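Local atomic coordinates of phage-like element PBSX protein XkdM (Bacillus subtilis, PDB entry 2GUJ), a protein that is of unknown function but, as a member of a phage tail tube protein family, probably builds the tail tube of the phage-like element PBSX. Residues F29-V33 and F132-F137. Residues are numbered along the deposited sequence.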
ATOM      1  N   PHE B  29     -10.976  -6.278  -0.661  1.00 10.00           N
ATOM      2  CA  PHE B  29     -10.296  -5.213  -1.377  1.00 10.00           C
ATOM      3  C   PHE B  29     -10.420  -3.977  -0.504  1.00 10.00           C
ATOM      4  O   PHE B  29     -11.391  -3.838   0.238  1.00 10.00           O
ATOM      5  CB  PHE B  29     -10.959  -4.988  -2.738  1.00 18.19           C
ATOM      6  CG  PHE B  29     -11.998  -3.916  -2.746  1.00 17.11           C
ATOM      7  CD1 PHE B  29     -11.631  -2.584  -2.853  1.00 16.60           C
ATOM      8  CD2 PHE B  29     -13.344  -4.233  -2.583  1.00 17.81           C
ATOM      9  CE1 PHE B  29     -12.588  -1.576  -2.791  1.00 17.86           C
ATOM     10  CE2 PHE B  29     -14.309  -3.233  -2.522  1.00 16.96           C
ATOM     11  CZ  PHE B  29     -13.932  -1.897  -2.621  1.00 17.44           C
ATOM     12  N   GLU B  30      -9.436  -3.092  -0.578  1.00 23.50           N
ATOM     13  CA  GLU B  30      -9.465  -1.868   0.218  1.00 24.63           C
ATOM     14  C   GLU B  30      -8.765  -0.738  -0.529  1.00 23.74           C
ATOM     15  O   GLU B  30      -7.560  -0.793  -0.761  1.00 23.96           O
ATOM     16  CB  GLU B  30      -8.776  -2.100   1.564  1.00 40.32           C
ATOM     17  CG  GLU B  30      -8.747  -0.869   2.474  1.00 45.95           C
ATOM     18  CD  GLU B  30      -7.848  -1.059   3.691  1.00 48.67           C
ATOM     19  OE1 GLU B  30      -6.612  -1.183   3.511  1.00 49.64           O
ATOM     20  OE2 GLU B  30      -8.372  -1.082   4.831  1.00 48.11           O
ATOM     21  N   ALA B  31      -9.525   0.290  -0.895  1.00 10.00           N
ATOM     22  CA  ALA B  31      -8.971   1.415  -1.634  1.00 10.00           C
ATOM     23  C   ALA B  31      -8.670   2.598  -0.743  1.00 10.00           C
ATOM     24  O   ALA B  31      -8.756   2.497   0.470  1.00 10.00           O
ATOM     25  CB  ALA B  31      -9.925   1.826  -2.745  1.00 27.72           C
ATOM     26  N   ASN B  32      -8.358   3.729  -1.368  1.00 27.17           N
ATOM     27  CA  ASN B  32      -8.005   4.952  -0.650  1.00 30.33           C
ATOM     28  C   ASN B  32      -8.253   6.251  -1.418  1.00 31.38           C
ATOM     29  O   ASN B  32      -7.343   6.728  -2.104  1.00 33.03           O
ATOM     30  CB  ASN B  32      -6.518   4.914  -0.298  1.00 36.42           C
ATOM     31  CG  ASN B  32      -6.240   4.184   0.988  1.00 38.51           C
ATOM     32  OD1 ASN B  32      -6.637   4.635   2.062  1.00 39.86           O
ATOM     33  ND2 ASN B  32      -5.542   3.055   0.896  1.00 38.62           N
ATOM     34  N   VAL B  33      -9.435   6.853  -1.319  1.00 10.07           N
ATOM     35  CA  VAL B  33      -9.623   8.111  -2.045  1.00 11.64           C
ATOM     36  C   VAL B  33      -8.490   9.074  -1.697  1.00 14.05           C
ATOM     37  O   VAL B  33      -8.232   9.336  -0.528  1.00 13.57           O
ATOM     38  CB  VAL B  33     -10.953   8.790  -1.702  1.00 17.94           C
ATOM     39  CG1 VAL B  33     -12.063   8.211  -2.559  1.00 18.28           C
ATOM     40  CG2 VAL B  33     -11.272   8.597  -0.233  1.00 18.74           C
ATOM     41  N   PHE B 132      -3.669  -1.446  -7.502  1.00 10.58           N
ATOM     42  CA  PHE B 132      -4.476  -1.023  -8.635  1.00 10.01           C
ATOM     43  C   PHE B 132      -4.841   0.418  -8.421  1.00 10.00           C
ATOM     44  O   PHE B 132      -4.687   0.921  -7.316  1.00 10.00           O
ATOM     45  CB  PHE B 132      -5.726  -1.902  -8.757  1.00 37.61           C
ATOM     46  CG  PHE B 132      -6.760  -1.643  -7.704  1.00 40.36           C
ATOM     47  CD1 PHE B 132      -7.501  -0.464  -7.711  1.00 40.94           C
ATOM     48  CD2 PHE B 132      -7.007  -2.583  -6.705  1.00 41.86           C
ATOM     49  CE1 PHE B 132      -8.466  -0.216  -6.742  1.00 42.49           C
ATOM     50  CE2 PHE B 132      -7.977  -2.342  -5.725  1.00 44.05           C
ATOM     51  CZ  PHE B 132      -8.709  -1.154  -5.746  1.00 42.62           C
ATOM     52  N   THR B 133      -5.313   1.104  -9.447  1.00 13.55           N
ATOM     53  CA  THR B 133      -5.646   2.498  -9.227  1.00 15.95           C
ATOM     54  C   THR B 133      -6.909   2.931  -9.928  1.00 17.57           C
ATOM     55  O   THR B 133      -6.918   3.187 -11.138  1.00 19.51           O
ATOM     56  CB  THR B 133      -4.514   3.447  -9.662  1.00 14.78           C
ATOM     57  OG1 THR B 133      -4.443   3.482 -11.095  1.00 16.63           O
ATOM     58  CG2 THR B 133      -3.183   2.981  -9.099  1.00 15.98           C
ATOM     59  N   PHE B 134      -7.979   3.030  -9.152  1.00 10.04           N
ATOM     60  CA  PHE B 134      -9.266   3.443  -9.686  1.00 10.00           C
ATOM     61  C   PHE B 134      -9.225   4.936  -9.947  1.00 10.00           C
ATOM     62  O   PHE B 134      -8.369   5.622  -9.414  1.00 10.00           O
ATOM     63  CB  PHE B 134     -10.373   3.125  -8.688  1.00 14.20           C
ATOM     64  CG  PHE B 134     -10.220   3.820  -7.373  1.00 13.29           C
ATOM     65  CD1 PHE B 134      -9.254   3.412  -6.455  1.00 11.98           C
ATOM     66  CD2 PHE B 134     -11.051   4.880  -7.049  1.00 11.72           C
ATOM     67  CE1 PHE B 134      -9.125   4.050  -5.237  1.00 10.36           C
ATOM     68  CE2 PHE B 134     -10.935   5.525  -5.844  1.00 10.00           C
ATOM     69  CZ  PHE B 134      -9.967   5.111  -4.928  1.00 12.32           C
ATOM     70  N   GLU B 135     -10.136   5.436 -10.773  1.00 11.57           N
ATOM     71  CA  GLU B 135     -10.171   6.861 -11.086  1.00 12.82           C
ATOM     72  C   GLU B 135     -11.420   7.503 -10.520  1.00 12.93           C
ATOM     73  O   GLU B 135     -11.636   8.700 -10.680  1.00 12.59           O
ATOM     74  CB  GLU B 135     -10.129   7.080 -12.601  1.00 27.85           C
ATOM     75  CG  GLU B 135      -8.834   7.657 -13.116  1.00 32.86           C
ATOM     76  CD  GLU B 135      -7.626   6.863 -12.652  1.00 37.49           C
ATOM     77  OE1 GLU B 135      -7.154   7.123 -11.518  1.00 36.91           O
ATOM     78  OE2 GLU B 135      -7.153   5.981 -13.418  1.00 38.49           O
ATOM     79  N   ASP B 136     -12.252   6.698  -9.875  1.00 19.75           N
ATOM     80  CA  ASP B 136     -13.474   7.202  -9.271  1.00 18.78           C
ATOM     81  C   ASP B 136     -14.160   6.056  -8.539  1.00 17.76           C
ATOM     82  O   ASP B 136     -14.063   4.902  -8.955  1.00 19.23           O
ATOM     83  CB  ASP B 136     -14.401   7.775 -10.336  1.00 11.19           C
ATOM     84  CG  ASP B 136     -15.596   8.448  -9.738  1.00 12.23           C
ATOM     85  OD1 ASP B 136     -16.122   7.907  -8.752  1.00 12.68           O
ATOM     86  OD2 ASP B 136     -16.025   9.506 -10.238  1.00 12.22           O
ATOM     87  N   PHE B 137     -14.842   6.382  -7.448  1.00 10.00           N
ATOM     88  CA  PHE B 137     -15.525   5.391  -6.636  1.00 10.00           C
ATOM     89  C   PHE B 137     -16.986   5.776  -6.497  1.00 10.16           C
ATOM     90  O   PHE B 137     -17.351   6.903  -6.809  1.00 10.23           O
ATOM     91  CB  PHE B 137     -14.849   5.318  -5.278  1.00 20.80           C
ATOM     92  CG  PHE B 137     -15.568   6.049  -4.194  1.00 20.72           C
ATOM     93  CD1 PHE B 137     -16.490   5.381  -3.401  1.00 20.55           C
ATOM     94  CD2 PHE B 137     -15.306   7.387  -3.939  1.00 21.29           C
ATOM     95  CE1 PHE B 137     -17.139   6.026  -2.360  1.00 20.65           C
ATOM     96  CE2 PHE B 137     -15.951   8.042  -2.901  1.00 21.45           C
ATOM     97  CZ  PHE B 137     -16.871   7.355  -2.109  1.00 20.96           C
TER
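The rings of F132, F134 and F137 meet the buried side of segment 29-33, the end of strand 21-33, inside the curled antiparallel sheet. The central bump is F134: long and flat, it spans the 8.3 Å between A31 CA and F134 CA and fills the shallow hollow over A31, F134 CE1 coming within 3.4 Å of A31 CB. A single methyl suits this spot, because the ring tip lies so near the strand that F134 CE1 is 4.0 Å from N32 N. F132 leaves its backbone sideways, yet its tip sits over the gap between F29 and A31, F132 CZ being 4.4 Å from both F29 CD1 and A31 CB. Farther along, branched V33 offers one methyl to two rings, V33 CG1 lying 3.6 Å from F137 CD2 and 4.4 Å from F134 CE2. L106 of strand 103-109 also touches F29, F134 and F137, while E30 and N32 point away. No hydrogen bond joins the segments: their direct contact is apolar side-chain packing, dependent on shape and exclusion of water, while backbone hydrogen bonds go to neighbouring strands.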